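Local coordinates for protein tRNA (guanine(26)-N(2))-dimethyltransferase (Pyrococcus horikoshii, PDB 2DUL) that probably transfers two methyl groups from S-adenosyl-L-methionine to the N2 atom of guanine 26 in a number of tRNAs, at residues A33-I38 with Y226-V231; G59-R64 with D136-G141; L191-G196 with A220-H225. One frame throughout, in Å; residues are numbered along the deposited sequence.

Contact 1. Residues A33-I38 with Y226-V231; sequences ALNRDI and YFRAFV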
ATOM      1  N   ALA A  33      -7.858   1.056 -11.578  1.00 28.16           N
ATOM      2  CA  ALA A  33      -8.845  -0.002 -11.413  1.00 26.76           C
ATOM      3  C   ALA A  33      -8.170  -1.226 -10.795  1.00 27.60           C
ATOM      4  O   ALA A  33      -8.793  -1.965 -10.030  1.00 25.84           O
ATOM      5  CB  ALA A  33      -9.460  -0.366 -12.760  1.00 26.47           C
ATOM      6  N   LEU A  34      -6.897  -1.437 -11.137  1.00 27.50           N
ATOM      7  CA  LEU A  34      -6.126  -2.558 -10.602  1.00 28.18           C
ATOM      8  C   LEU A  34      -5.983  -2.387  -9.091  1.00 28.45           C
ATOM      9  O   LEU A  34      -6.182  -3.328  -8.324  1.00 28.59           O
ATOM     10  CB  LEU A  34      -4.730  -2.603 -11.240  1.00 29.85           C
ATOM     11  CG  LEU A  34      -3.720  -3.570 -10.613  1.00 31.56           C
ATOM     12  CD1 LEU A  34      -4.219  -4.996 -10.758  1.00 31.93           C
ATOM     13  CD2 LEU A  34      -2.360  -3.412 -11.278  1.00 33.93           C
ATOM     14  N   ASN A  35      -5.623  -1.175  -8.679  1.00 28.43           N
ATOM     15  CA  ASN A  35      -5.460  -0.843  -7.267  1.00 29.71           C
ATOM     16  C   ASN A  35      -6.753  -1.168  -6.522  1.00 28.07           C
ATOM     17  O   ASN A  35      -6.730  -1.797  -5.463  1.00 26.03           O
ATOM     18  CB  ASN A  35      -5.121   0.649  -7.127  1.00 32.37           C
ATOM     19  CG  ASN A  35      -4.981   1.097  -5.676  1.00 36.97           C
ATOM     20  OD1 ASN A  35      -5.945   1.076  -4.907  1.00 37.40           O
ATOM     21  ND2 ASN A  35      -3.774   1.514  -5.300  1.00 39.24           N
ATOM     22  N   ARG A  36      -7.885  -0.752  -7.084  1.00 27.28           N
ATOM     23  CA  ARG A  36      -9.172  -1.013  -6.452  1.00 25.76           C
ATOM     24  C   ARG A  36      -9.511  -2.509  -6.446  1.00 25.32           C
ATOM     25  O   ARG A  36     -10.135  -3.005  -5.502  1.00 23.15           O
ATOM     26  CB  ARG A  36     -10.270  -0.186  -7.132  1.00 24.74           C
ATOM     27  CG  ARG A  36     -10.156   1.315  -6.836  1.00 24.90           C
ATOM     28  CD  ARG A  36     -11.287   2.111  -7.468  1.00 25.81           C
ATOM     29  NE  ARG A  36     -11.077   2.377  -8.892  1.00 24.70           N
ATOM     30  CZ  ARG A  36     -10.381   3.403  -9.376  1.00 24.99           C
ATOM     31  NH1 ARG A  36      -9.811   4.279  -8.557  1.00 24.05           N
ATOM     32  NH2 ARG A  36     -10.268   3.565 -10.689  1.00 22.76           N
ATOM     33  N   ASP A  37      -9.094  -3.236  -7.482  1.00 25.29           N
ATOM     34  CA  ASP A  37      -9.341  -4.676  -7.518  1.00 24.32           C
ATOM     35  C   ASP A  37      -8.666  -5.312  -6.302  1.00 24.61           C
ATOM     36  O   ASP A  37      -9.262  -6.137  -5.605  1.00 25.04           O
ATOM     37  CB  ASP A  37      -8.740  -5.330  -8.770  1.00 26.20           C
ATOM     38  CG  ASP A  37      -9.632  -5.221  -9.997  1.00 28.83           C
ATOM     39  OD1 ASP A  37     -10.867  -5.079  -9.853  1.00 27.68           O
ATOM     40  OD2 ASP A  37      -9.086  -5.307 -11.117  1.00 31.13           O
ATOM     41  N   ILE A  38      -7.411  -4.930  -6.071  1.00 22.46           N
ATOM     42  CA  ILE A  38      -6.627  -5.473  -4.964  1.00 23.31           C
ATOM     43  C   ILE A  38      -7.327  -5.277  -3.627  1.00 22.05           C
ATOM     44  O   ILE A  38      -7.461  -6.223  -2.845  1.00 20.78           O
ATOM     45  CB  ILE A  38      -5.210  -4.823  -4.899  1.00 23.08           C
ATOM     46  CG1 ILE A  38      -4.485  -5.015  -6.233  1.00 25.28           C
ATOM     47  CG2 ILE A  38      -4.389  -5.444  -3.772  1.00 21.52           C
ATOM     48  CD1 ILE A  38      -4.326  -6.461  -6.648  1.00 24.78           C
ATOM     49  N   TYR A 226       3.479   4.026  -7.668  1.00 29.21           N
ATOM     50  CA  TYR A 226       2.650   4.316  -6.514  1.00 28.13           C
ATOM     51  C   TYR A 226       2.954   3.277  -5.446  1.00 25.62           C
ATOM     52  O   TYR A 226       3.245   2.123  -5.751  1.00 23.41           O
ATOM     53  CB  TYR A 226       1.153   4.374  -6.879  1.00 32.69           C
ATOM     54  CG  TYR A 226       0.418   3.070  -7.092  1.00 36.19           C
ATOM     55  CD1 TYR A 226       0.136   2.219  -6.022  1.00 37.72           C
ATOM     56  CD2 TYR A 226      -0.069   2.725  -8.355  1.00 38.90           C
ATOM     57  CE1 TYR A 226      -0.621   1.059  -6.202  1.00 39.60           C
ATOM     58  CE2 TYR A 226      -0.827   1.566  -8.548  1.00 40.96           C
ATOM     59  CZ  TYR A 226      -1.102   0.738  -7.466  1.00 41.90           C
ATOM     60  OH  TYR A 226      -1.865  -0.401  -7.641  1.00 43.34           O
ATOM     61  N   PHE A 227       2.932   3.716  -4.195  1.00 23.89           N
ATOM     62  CA  PHE A 227       3.229   2.844  -3.069  1.00 23.15           C
ATOM     63  C   PHE A 227       1.946   2.559  -2.306  1.00 22.30           C
ATOM     64  O   PHE A 227       1.154   3.468  -2.048  1.00 22.62           O
ATOM     65  CB  PHE A 227       4.264   3.516  -2.170  1.00 22.28           C
ATOM     66  CG  PHE A 227       5.519   3.918  -2.897  1.00 24.14           C
ATOM     67  CD1 PHE A 227       5.518   5.005  -3.770  1.00 24.22           C
ATOM     68  CD2 PHE A 227       6.695   3.195  -2.731  1.00 20.65           C
ATOM     69  CE1 PHE A 227       6.671   5.367  -4.468  1.00 25.57           C
ATOM     70  CE2 PHE A 227       7.856   3.546  -3.423  1.00 24.70           C
ATOM     71  CZ  PHE A 227       7.844   4.636  -4.294  1.00 25.18           C
ATOM     72  N   ARG A 228       1.758   1.294  -1.943  1.00 21.04           N
ATOM     73  CA  ARG A 228       0.558   0.840  -1.252  1.00 21.01           C
ATOM     74  C   ARG A 228       0.891   0.089   0.036  1.00 21.03           C
ATOM     75  O   ARG A 228       1.776  -0.765   0.056  1.00 20.70           O
ATOM     76  CB  ARG A 228      -0.221  -0.108  -2.170  1.00 25.65           C
ATOM     77  CG  ARG A 228      -1.609   0.337  -2.585  1.00 30.96           C
ATOM     78  CD  ARG A 228      -2.541   0.530  -1.402  1.00 34.44           C
ATOM     79  NE  ARG A 228      -3.941   0.398  -1.801  1.00 35.12           N
ATOM     80  CZ  ARG A 228      -4.962   0.961  -1.162  1.00 36.45           C
ATOM     81  NH1 ARG A 228      -4.745   1.710  -0.089  1.00 35.12           N
ATOM     82  NH2 ARG A 228      -6.202   0.759  -1.586  1.00 34.85           N
ATOM     83  N   ALA A 229       0.161   0.385   1.105  1.00 19.45           N
ATOM     84  CA  ALA A 229       0.394  -0.294   2.372  1.00 20.75           C
ATOM     85  C   ALA A 229      -0.904  -0.591   3.104  1.00 21.45           C
ATOM     86  O   ALA A 229      -1.692   0.316   3.385  1.00 22.32           O
ATOM     87  CB  ALA A 229       1.305   0.549   3.263  1.00 20.65           C
ATOM     88  N   PHE A 230      -1.122  -1.870   3.397  1.00 20.05           N
ATOM     89  CA  PHE A 230      -2.296  -2.299   4.139  1.00 19.14           C
ATOM     90  C   PHE A 230      -1.781  -2.793   5.487  1.00 18.29           C
ATOM     91  O   PHE A 230      -0.981  -3.729   5.541  1.00 18.21           O
ATOM     92  CB  PHE A 230      -3.023  -3.451   3.431  1.00 19.84           C
ATOM     93  CG  PHE A 230      -3.654  -3.067   2.124  1.00 21.42           C
ATOM     94  CD1 PHE A 230      -3.029  -3.366   0.918  1.00 20.81           C
ATOM     95  CD2 PHE A 230      -4.877  -2.403   2.101  1.00 23.67           C
ATOM     96  CE1 PHE A 230      -3.612  -3.011  -0.300  1.00 22.58           C
ATOM     97  CE2 PHE A 230      -5.473  -2.041   0.887  1.00 23.18           C
ATOM     98  CZ  PHE A 230      -4.839  -2.346  -0.316  1.00 24.51           C
ATOM     99  N   VAL A 231      -2.227  -2.165   6.569  1.00 18.19           N
ATOM    100  CA  VAL A 231      -1.787  -2.573   7.895  1.00 18.36           C
ATOM    101  C   VAL A 231      -2.938  -2.850   8.840  1.00 18.38           C
ATOM    102  O   VAL A 231      -4.027  -2.286   8.707  1.00 18.84           O
ATOM    103  CB  VAL A 231      -0.857  -1.505   8.540  1.00 17.83           C
ATOM    104  CG1 VAL A 231       0.370  -1.302   7.671  1.00 19.47           C
ATOM    105  CG2 VAL A 231      -1.601  -0.199   8.729  1.00 18.57           C
TER
HETATM  106  O   HOH W   1      -4.479  -1.605  -3.807  1.00 29.19           O
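The Rossmann-like sheet of a class I methyltransferase is covered here by helix 33-46, which sets N35 and I38 against Y226, R228 and F230 of strand 226-235, a strand that runs antiparallel to its neighbours. The short segments of helix and strand run almost in the same direction, at 12°, with their axes 11.5 Å apart. That spacing is wide for direct backbone contact, and long side chains on every second strand residue fill it. N35 occupies the middle. Its CG stands anti to the backbone N (chi1 178°), which carries the amide out toward the strand. There ND2 lies 3.3 Å from CE1 of the Y226 ring, approaching it obliquely, with amide and ring planes 51° apart. The Y226 hydroxyl reaches toward the helix, its OH 3.5 Å from N35 CB. A short amide suits this place because it offers a carbonyl oxygen to one side while its NH2 packs on an aromatic ring. OD1 accepts a hydrogen bond from NH2 of R61, and NH2 of R228 lies 3.3 Å from the same OD1. R228 takes its main charge partner elsewhere, from D136. F230 supports this arginine from the other flank, its CZ 3.2 Å above the guanidinium plane and displaced toward the rim, while I38 meets the same ring loosely through CG2, 4.3 Å from F230 CE1. The contact is fully buried, and R36, on the side of the helix away from the strand, is predicted to bind S-adenosyl-L-methionine. One ordered water joins helix to strand: it donates to the backbone O of N35 at 2.8 Å and, at the guanidinium edge, accepts from NE of R228 at 2.9 Å.

Contact 2. Residues G59-R64 with D136-G141; sequences GIRGIR and DLDPFG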
ATOM      1  N   GLY A  59     -16.410   8.521  -6.598  1.00 24.02           N
ATOM      2  CA  GLY A  59     -17.066   7.593  -5.689  1.00 23.26           C
ATOM      3  C   GLY A  59     -16.861   6.137  -6.076  1.00 23.52           C
ATOM      4  O   GLY A  59     -17.368   5.231  -5.413  1.00 22.53           O
ATOM      5  N   ILE A  60     -16.099   5.904  -7.140  1.00 23.01           N
ATOM      6  CA  ILE A  60     -15.856   4.548  -7.625  1.00 22.64           C
ATOM      7  C   ILE A  60     -15.364   3.549  -6.579  1.00 21.95           C
ATOM      8  O   ILE A  60     -15.835   2.412  -6.540  1.00 22.08           O
ATOM      9  CB  ILE A  60     -14.860   4.546  -8.822  1.00 22.03           C
ATOM     10  CG1 ILE A  60     -14.644   3.114  -9.321  1.00 23.94           C
ATOM     11  CG2 ILE A  60     -13.529   5.158  -8.409  1.00 22.01           C
ATOM     12  CD1 ILE A  60     -15.903   2.445  -9.848  1.00 23.99           C
ATOM     13  N   ARG A  61     -14.429   3.962  -5.730  1.00 21.54           N
ATOM     14  CA  ARG A  61     -13.893   3.047  -4.721  1.00 22.64           C
ATOM     15  C   ARG A  61     -14.973   2.580  -3.750  1.00 21.10           C
ATOM     16  O   ARG A  61     -15.173   1.380  -3.577  1.00 21.36           O
ATOM     17  CB  ARG A  61     -12.742   3.708  -3.952  1.00 21.86           C
ATOM     18  CG  ARG A  61     -11.939   2.756  -3.075  1.00 25.08           C
ATOM     19  CD  ARG A  61     -10.769   3.477  -2.410  1.00 27.42           C
ATOM     20  NE  ARG A  61      -9.835   4.026  -3.389  1.00 28.67           N
ATOM     21  CZ  ARG A  61      -8.768   3.387  -3.862  1.00 29.53           C
ATOM     22  NH1 ARG A  61      -7.993   3.981  -4.755  1.00 29.79           N
ATOM     23  NH2 ARG A  61      -8.459   2.168  -3.429  1.00 26.23           N
ATOM     24  N   GLY A  62     -15.665   3.529  -3.125  1.00 21.14           N
ATOM     25  CA  GLY A  62     -16.718   3.187  -2.184  1.00 20.20           C
ATOM     26  C   GLY A  62     -17.857   2.405  -2.827  1.00 21.54           C
ATOM     27  O   GLY A  62     -18.414   1.491  -2.219  1.00 19.05           O
ATOM     28  N   ILE A  63     -18.214   2.763  -4.055  1.00 19.92           N
ATOM     29  CA  ILE A  63     -19.286   2.058  -4.750  1.00 21.50           C
ATOM     30  C   ILE A  63     -18.888   0.599  -4.967  1.00 20.73           C
ATOM     31  O   ILE A  63     -19.701  -0.307  -4.774  1.00 22.50           O
ATOM     32  CB  ILE A  63     -19.611   2.734  -6.102  1.00 22.14           C
ATOM     33  CG1 ILE A  63     -20.320   4.067  -5.843  1.00 20.85           C
ATOM     34  CG2 ILE A  63     -20.495   1.823  -6.953  1.00 23.39           C
ATOM     35  CD1 ILE A  63     -20.388   4.980  -7.050  1.00 24.80           C
ATOM     36  N   ARG A  64     -17.638   0.359  -5.352  1.00 21.18           N
ATOM     37  CA  ARG A  64     -17.197  -1.018  -5.555  1.00 20.31           C
ATOM     38  C   ARG A  64     -17.131  -1.756  -4.216  1.00 20.85           C
ATOM     39  O   ARG A  64     -17.416  -2.951  -4.147  1.00 21.47           O
ATOM     40  CB  ARG A  64     -15.845  -1.056  -6.270  1.00 23.01           C
ATOM     41  CG  ARG A  64     -15.931  -0.574  -7.714  1.00 22.04           C
ATOM     42  CD  ARG A  64     -14.692  -0.960  -8.492  1.00 22.08           C
ATOM     43  NE  ARG A  64     -14.507  -2.408  -8.525  1.00 19.27           N
ATOM     44  CZ  ARG A  64     -13.381  -3.007  -8.899  1.00 22.82           C
ATOM     45  NH1 ARG A  64     -12.334  -2.282  -9.278  1.00 23.91           N
ATOM     46  NH2 ARG A  64     -13.294  -4.331  -8.880  1.00 23.55           N
ATOM     47  N   ASP A 136      -9.561   3.670   3.709  1.00 18.95           N
ATOM     48  CA  ASP A 136      -8.681   3.652   2.549  1.00 20.45           C
ATOM     49  C   ASP A 136      -8.335   5.100   2.200  1.00 19.38           C
ATOM     50  O   ASP A 136      -9.204   5.887   1.833  1.00 19.92           O
ATOM     51  CB  ASP A 136      -9.362   2.957   1.364  1.00 22.61           C
ATOM     52  CG  ASP A 136      -8.372   2.543   0.278  1.00 27.04           C
ATOM     53  OD1 ASP A 136      -8.743   1.720  -0.587  1.00 28.11           O
ATOM     54  OD2 ASP A 136      -7.223   3.035   0.295  1.00 29.41           O
ATOM     55  N   LEU A 137      -7.062   5.442   2.357  1.00 20.51           N
ATOM     56  CA  LEU A 137      -6.558   6.780   2.071  1.00 24.15           C
ATOM     57  C   LEU A 137      -5.864   6.762   0.724  1.00 25.27           C
ATOM     58  O   LEU A 137      -4.767   6.210   0.597  1.00 25.57           O
ATOM     59  CB  LEU A 137      -5.541   7.212   3.130  1.00 25.35           C
ATOM     60  CG  LEU A 137      -6.004   7.474   4.558  1.00 27.31           C
ATOM     61  CD1 LEU A 137      -4.815   7.997   5.376  1.00 25.69           C
ATOM     62  CD2 LEU A 137      -7.138   8.502   4.546  1.00 29.30           C
ATOM     63  N   ASP A 138      -6.494   7.374  -0.270  1.00 28.07           N
ATOM     64  CA  ASP A 138      -5.945   7.419  -1.622  1.00 32.25           C
ATOM     65  C   ASP A 138      -6.025   8.844  -2.160  1.00 32.99           C
ATOM     66  O   ASP A 138      -6.889   9.157  -2.976  1.00 35.20           O
ATOM     67  CB  ASP A 138      -6.748   6.480  -2.527  1.00 36.43           C
ATOM     68  CG  ASP A 138      -6.104   6.284  -3.884  1.00 41.88           C
ATOM     69  OD1 ASP A 138      -4.981   5.739  -3.932  1.00 44.80           O
ATOM     70  OD2 ASP A 138      -6.720   6.677  -4.901  1.00 44.72           O
ATOM     71  N   PRO A 139      -5.121   9.727  -1.708  1.00 34.26           N
ATOM     72  CA  PRO A 139      -5.088  11.129  -2.136  1.00 35.02           C
ATOM     73  C   PRO A 139      -4.242  11.393  -3.379  1.00 36.15           C
ATOM     74  O   PRO A 139      -3.617  10.485  -3.925  1.00 36.05           O
ATOM     75  CB  PRO A 139      -4.510  11.826  -0.919  1.00 34.88           C
ATOM     76  CG  PRO A 139      -3.452  10.851  -0.501  1.00 35.61           C
ATOM     77  CD  PRO A 139      -4.176   9.507  -0.596  1.00 35.33           C
ATOM     78  N   PHE A 140      -4.243  12.649  -3.817  1.00 38.22           N
ATOM     79  CA  PHE A 140      -3.444  13.067  -4.963  1.00 40.59           C
ATOM     80  C   PHE A 140      -2.048  13.331  -4.411  1.00 39.42           C
ATOM     81  O   PHE A 140      -1.769  14.428  -3.930  1.00 40.82           O
ATOM     82  CB  PHE A 140      -3.975  14.372  -5.573  1.00 44.83           C
ATOM     83  CG  PHE A 140      -5.355  14.266  -6.155  1.00 48.65           C
ATOM     84  CD1 PHE A 140      -5.640  13.327  -7.140  1.00 50.80           C
ATOM     85  CD2 PHE A 140      -6.365  15.128  -5.737  1.00 51.01           C
ATOM     86  CE1 PHE A 140      -6.913  13.249  -7.703  1.00 52.95           C
ATOM     87  CE2 PHE A 140      -7.641  15.059  -6.293  1.00 52.56           C
ATOM     88  CZ  PHE A 140      -7.916  14.118  -7.278  1.00 52.83           C
ATOM     89  N   GLY A 141      -1.179  12.327  -4.458  1.00 36.95           N
ATOM     90  CA  GLY A 141       0.167  12.517  -3.953  1.00 33.60           C
ATOM     91  C   GLY A 141       0.441  11.891  -2.598  1.00 32.51           C
ATOM     92  O   GLY A 141       0.412  10.668  -2.454  1.00 31.68           O
TER
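R61, in the first turn of helix 60-68, faces D136 at the end of strand 132-137 with their CA atoms 9.0 Å apart, a gap that a long side chain must span. The helix starts just after G59, whose positive phi (95°) would drive a CB into the preceding carbonyl oxygen, so that glycine fits the N-cap here; beyond D136 and L137 the other segment leaves the sheet as a loop. R61 extends from its backbone and then bends at chi3 (-61°), laying the guanidinium between two carboxylates. NH2 forms a salt bridge with OD1 of D136 at 2.9 Å, though as a hydrogen bond it is weak, with an N-H...O angle of 127°. The same OD1 also sits 3.2 Å from R61 CD. At the other nitrogen, NH1 pairs with OD2 of D138 at 3.0 Å, while CB of D138 lies over one face of the guanidinium. This is the carboxyl end of the central strands, where class I methyltransferases hold their cofactor; R61 is predicted to bind S-adenosyl-L-methionine, and the DPFG sequence beginning at D138 resembles motif IV, (D/N)PP(Y/F), of related N-methyltransferases. A leucine in place of R61 would probably leave D138 OD2 without its positive mate and the D138 carboxylate freer to turn. D136 is shared: its OD2 forms a salt bridge with R228, so one carboxylate lies between two arginines whose NH2 groups approach each other, and its negative charge probably eases their proximity.

Contact 3. Residues L191-G196 with A220-H225; sequences LCHEVG and AYYKDH
Aromatic stacking carries this contact: the imidazole of H193, near the start of helix 192-209, lies face to face on the ring of Y222 from strand 213-223. The ring centres are 3.8 Å apart and the planes only 15° from parallel. Y222 CE2 sits above the middle of the imidazole, and its nearest approach is to H193 ND1, at 3.3 Å. Over the tyrosine, H193 CG lies on the ring face but toward the rim, so the overlap is offset. H193 reaches this position with its CG anti to the carbonyl carbon (chi1 -67°), which swings the ring off the helix toward the strand. A CH-pi contact extends the stack back to the helix, with H193 CB 4.0 Å from the centre of the Y222 ring and over its face. Histidine suits the site because its small flat ring stacks while its nitrogens, at the rim, remain available for polar partners.

Polar contacts engage both rings at their edges. H193 ND1 donates to the backbone O of F357, which should hold the imidazole against rotation within the stack. The Y222 hydroxyl accepts a weak bond from the backbone N of H225, 2.9 Å from its OH, tying the ring to the tight turn that follows its strand; D224 and H225 both take positive phi values there. H193 NE2 lies 3.4 Å from the same OH.

The stack therefore joins the first turn of helix 192-209 to the edge strand that follows it in the chain. T197, one turn along that helix, also touches Y222, and F227 of strand 226-235 meets the tyrosine ring edge to face.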
ATOM      1  N   LEU A 191      17.230  -0.020  -5.350  1.00 20.38           N
ATOM      2  CA  LEU A 191      16.433  -0.449  -4.205  1.00 21.75           C
ATOM      3  C   LEU A 191      15.335   0.530  -3.787  1.00 21.08           C
ATOM      4  O   LEU A 191      14.532   0.217  -2.909  1.00 19.11           O
ATOM      5  CB  LEU A 191      17.356  -0.702  -3.003  1.00 21.94           C
ATOM      6  CG  LEU A 191      18.065  -2.058  -2.874  1.00 23.29           C
ATOM      7  CD1 LEU A 191      18.500  -2.578  -4.226  1.00 27.78           C
ATOM      8  CD2 LEU A 191      19.247  -1.910  -1.928  1.00 22.22           C
ATOM      9  N   CYS A 192      15.278   1.692  -4.430  1.00 20.74           N
ATOM     10  CA  CYS A 192      14.311   2.720  -4.046  1.00 20.64           C
ATOM     11  C   CYS A 192      12.837   2.325  -3.975  1.00 21.11           C
ATOM     12  O   CYS A 192      12.123   2.790  -3.085  1.00 20.23           O
ATOM     13  CB  CYS A 192      14.473   3.968  -4.926  1.00 22.31           C
ATOM     14  SG  CYS A 192      13.905   3.820  -6.622  1.00 28.93           S
ATOM     15  N   HIS A 193      12.369   1.475  -4.886  1.00 20.01           N
ATOM     16  CA  HIS A 193      10.972   1.065  -4.845  1.00 21.44           C
ATOM     17  C   HIS A 193      10.670   0.379  -3.508  1.00 21.81           C
ATOM     18  O   HIS A 193       9.638   0.639  -2.886  1.00 20.90           O
ATOM     19  CB  HIS A 193      10.655   0.116  -6.002  1.00 23.25           C
ATOM     20  CG  HIS A 193      10.728   0.761  -7.351  1.00 25.84           C
ATOM     21  ND1 HIS A 193      10.733   0.037  -8.525  1.00 27.91           N
ATOM     22  CD2 HIS A 193      10.800   2.065  -7.714  1.00 27.76           C
ATOM     23  CE1 HIS A 193      10.809   0.866  -9.551  1.00 27.95           C
ATOM     24  NE2 HIS A 193      10.851   2.103  -9.087  1.00 28.26           N
ATOM     25  N   GLU A 194      11.570  -0.491  -3.059  1.00 19.49           N
ATOM     26  CA  GLU A 194      11.329  -1.173  -1.795  1.00 19.12           C
ATOM     27  C   GLU A 194      11.591  -0.269  -0.596  1.00 18.14           C
ATOM     28  O   GLU A 194      10.822  -0.285   0.366  1.00 18.95           O
ATOM     29  CB  GLU A 194      12.170  -2.446  -1.658  1.00 18.05           C
ATOM     30  CG  GLU A 194      11.770  -3.229  -0.398  1.00 19.40           C
ATOM     31  CD  GLU A 194      12.477  -4.556  -0.238  1.00 19.41           C
ATOM     32  OE1 GLU A 194      12.900  -5.143  -1.254  1.00 17.76           O
ATOM     33  OE2 GLU A 194      12.580  -5.032   0.916  1.00 22.06           O
ATOM     34  N   VAL A 195      12.673   0.505  -0.637  1.00 17.04           N
ATOM     35  CA  VAL A 195      12.985   1.402   0.479  1.00 17.50           C
ATOM     36  C   VAL A 195      11.835   2.391   0.676  1.00 17.52           C
ATOM     37  O   VAL A 195      11.409   2.653   1.809  1.00 15.84           O
ATOM     38  CB  VAL A 195      14.312   2.162   0.237  1.00 15.61           C
ATOM     39  CG1 VAL A 195      14.529   3.216   1.323  1.00 15.31           C
ATOM     40  CG2 VAL A 195      15.472   1.174   0.240  1.00 17.62           C
ATOM     41  N   GLY A 196      11.322   2.924  -0.430  1.00 17.38           N
ATOM     42  CA  GLY A 196      10.208   3.852  -0.352  1.00 17.20           C
ATOM     43  C   GLY A 196       9.001   3.182   0.284  1.00 17.68           C
ATOM     44  O   GLY A 196       8.276   3.795   1.079  1.00 16.25           O
ATOM     45  N   ALA A 220       2.033  -4.846   1.540  1.00 19.09           N
ATOM     46  CA  ALA A 220       2.594  -3.564   1.124  1.00 19.75           C
ATOM     47  C   ALA A 220       3.362  -3.855  -0.150  1.00 21.12           C
ATOM     48  O   ALA A 220       4.126  -4.820  -0.216  1.00 22.10           O
ATOM     49  CB  ALA A 220       3.514  -3.006   2.191  1.00 18.22           C
ATOM     50  N   TYR A 221       3.164  -3.021  -1.164  1.00 21.16           N
ATOM     51  CA  TYR A 221       3.828  -3.250  -2.432  1.00 20.83           C
ATOM     52  C   TYR A 221       3.994  -1.978  -3.248  1.00 22.40           C
ATOM     53  O   TYR A 221       3.446  -0.930  -2.910  1.00 21.90           O
ATOM     54  CB  TYR A 221       3.027  -4.285  -3.235  1.00 22.30           C
ATOM     55  CG  TYR A 221       1.646  -3.822  -3.654  1.00 23.71           C
ATOM     56  CD1 TYR A 221       1.456  -3.135  -4.853  1.00 23.70           C
ATOM     57  CD2 TYR A 221       0.529  -4.063  -2.852  1.00 24.83           C
ATOM     58  CE1 TYR A 221       0.191  -2.700  -5.246  1.00 24.84           C
ATOM     59  CE2 TYR A 221      -0.747  -3.629  -3.235  1.00 25.89           C
ATOM     60  CZ  TYR A 221      -0.904  -2.948  -4.437  1.00 26.51           C
ATOM     61  OH  TYR A 221      -2.150  -2.515  -4.831  1.00 26.32           O
ATOM     62  N   TYR A 222       4.767  -2.091  -4.321  1.00 22.05           N
ATOM     63  CA  TYR A 222       5.015  -0.986  -5.233  1.00 22.76           C
ATOM     64  C   TYR A 222       4.461  -1.391  -6.595  1.00 24.35           C
ATOM     65  O   TYR A 222       4.577  -2.550  -6.994  1.00 22.23           O
ATOM     66  CB  TYR A 222       6.516  -0.722  -5.368  1.00 23.72           C
ATOM     67  CG  TYR A 222       6.849   0.228  -6.493  1.00 24.91           C
ATOM     68  CD1 TYR A 222       6.725   1.604  -6.328  1.00 25.96           C
ATOM     69  CD2 TYR A 222       7.229  -0.257  -7.747  1.00 27.33           C
ATOM     70  CE1 TYR A 222       6.965   2.480  -7.382  1.00 28.87           C
ATOM     71  CE2 TYR A 222       7.468   0.610  -8.809  1.00 28.32           C
ATOM     72  CZ  TYR A 222       7.334   1.975  -8.620  1.00 28.20           C
ATOM     73  OH  TYR A 222       7.554   2.838  -9.666  1.00 30.22           O
ATOM     74  N   LYS A 223       3.864  -0.440  -7.304  1.00 24.43           N
ATOM     75  CA  LYS A 223       3.316  -0.722  -8.625  1.00 27.12           C
ATOM     76  C   LYS A 223       3.124   0.545  -9.441  1.00 27.08           C
ATOM     77  O   LYS A 223       2.417   1.463  -9.029  1.00 25.41           O
ATOM     78  CB  LYS A 223       1.973  -1.449  -8.509  1.00 28.45           C
ATOM     79  CG  LYS A 223       1.392  -1.917  -9.845  1.00 31.26           C
ATOM     80  CD  LYS A 223       2.213  -3.057 -10.430  1.00 32.86           C
ATOM     81  CE  LYS A 223       1.531  -3.678 -11.645  1.00 35.24           C
ATOM     82  NZ  LYS A 223       1.519  -2.763 -12.816  1.00 34.71           N
ATOM     83  N   ASP A 224       3.770   0.581 -10.599  1.00 29.82           N
ATOM     84  CA  ASP A 224       3.666   1.702 -11.523  1.00 30.73           C
ATOM     85  C   ASP A 224       3.683   3.073 -10.852  1.00 30.54           C
ATOM     86  O   ASP A 224       2.731   3.844 -10.956  1.00 30.04           O
ATOM     87  CB  ASP A 224       2.397   1.561 -12.366  1.00 33.43           C
ATOM     88  CG  ASP A 224       2.457   2.370 -13.649  1.00 36.40           C
ATOM     89  OD1 ASP A 224       1.412   2.514 -14.318  1.00 37.42           O
ATOM     90  OD2 ASP A 224       3.555   2.857 -13.992  1.00 37.20           O
ATOM     91  N   HIS A 225       4.772   3.357 -10.152  1.00 30.83           N
ATOM     92  CA  HIS A 225       4.971   4.636  -9.492  1.00 32.17           C
ATOM     93  C   HIS A 225       4.039   5.019  -8.349  1.00 31.07           C
ATOM     94  O   HIS A 225       3.814   6.203  -8.096  1.00 31.12           O
ATOM     95  CB  HIS A 225       4.994   5.740 -10.547  1.00 35.60           C
ATOM     96  CG  HIS A 225       6.056   5.545 -11.583  1.00 38.84           C
ATOM     97  ND1 HIS A 225       7.393   5.435 -11.264  1.00 41.29           N
ATOM     98  CD2 HIS A 225       5.978   5.406 -12.928  1.00 39.73           C
ATOM     99  CE1 HIS A 225       8.092   5.236 -12.367  1.00 41.36           C
ATOM    100  NE2 HIS A 225       7.257   5.215 -13.390  1.00 42.58           N
TER

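Overall arrangement
All three contacts reach one mixed sheet. Contact 2 lies at the end of central strand 132-137; two strands further on comes strand 226-235 of contact 1, and next to it the edge strand 213-223 of contact 3. Contacts 1 and 2, centres about 10 Å apart, join through salt bridges D37-R64 and R228-D136; contacts 1 and 3, centres about 12 Å apart, meet across the hairpin of the last two strands. Contacts 2 and 3, centres about 20 Å apart, do not touch. Along the chain, helix 33-38 and strand 226-231 enclose both others, contact 2 coming first. Helices 33-46 and 192-209 cover opposite faces of strand 226-235. Contacts 1 and 2 hold R36 and R61 of the predicted cofactor site; contact 3 lies away from it.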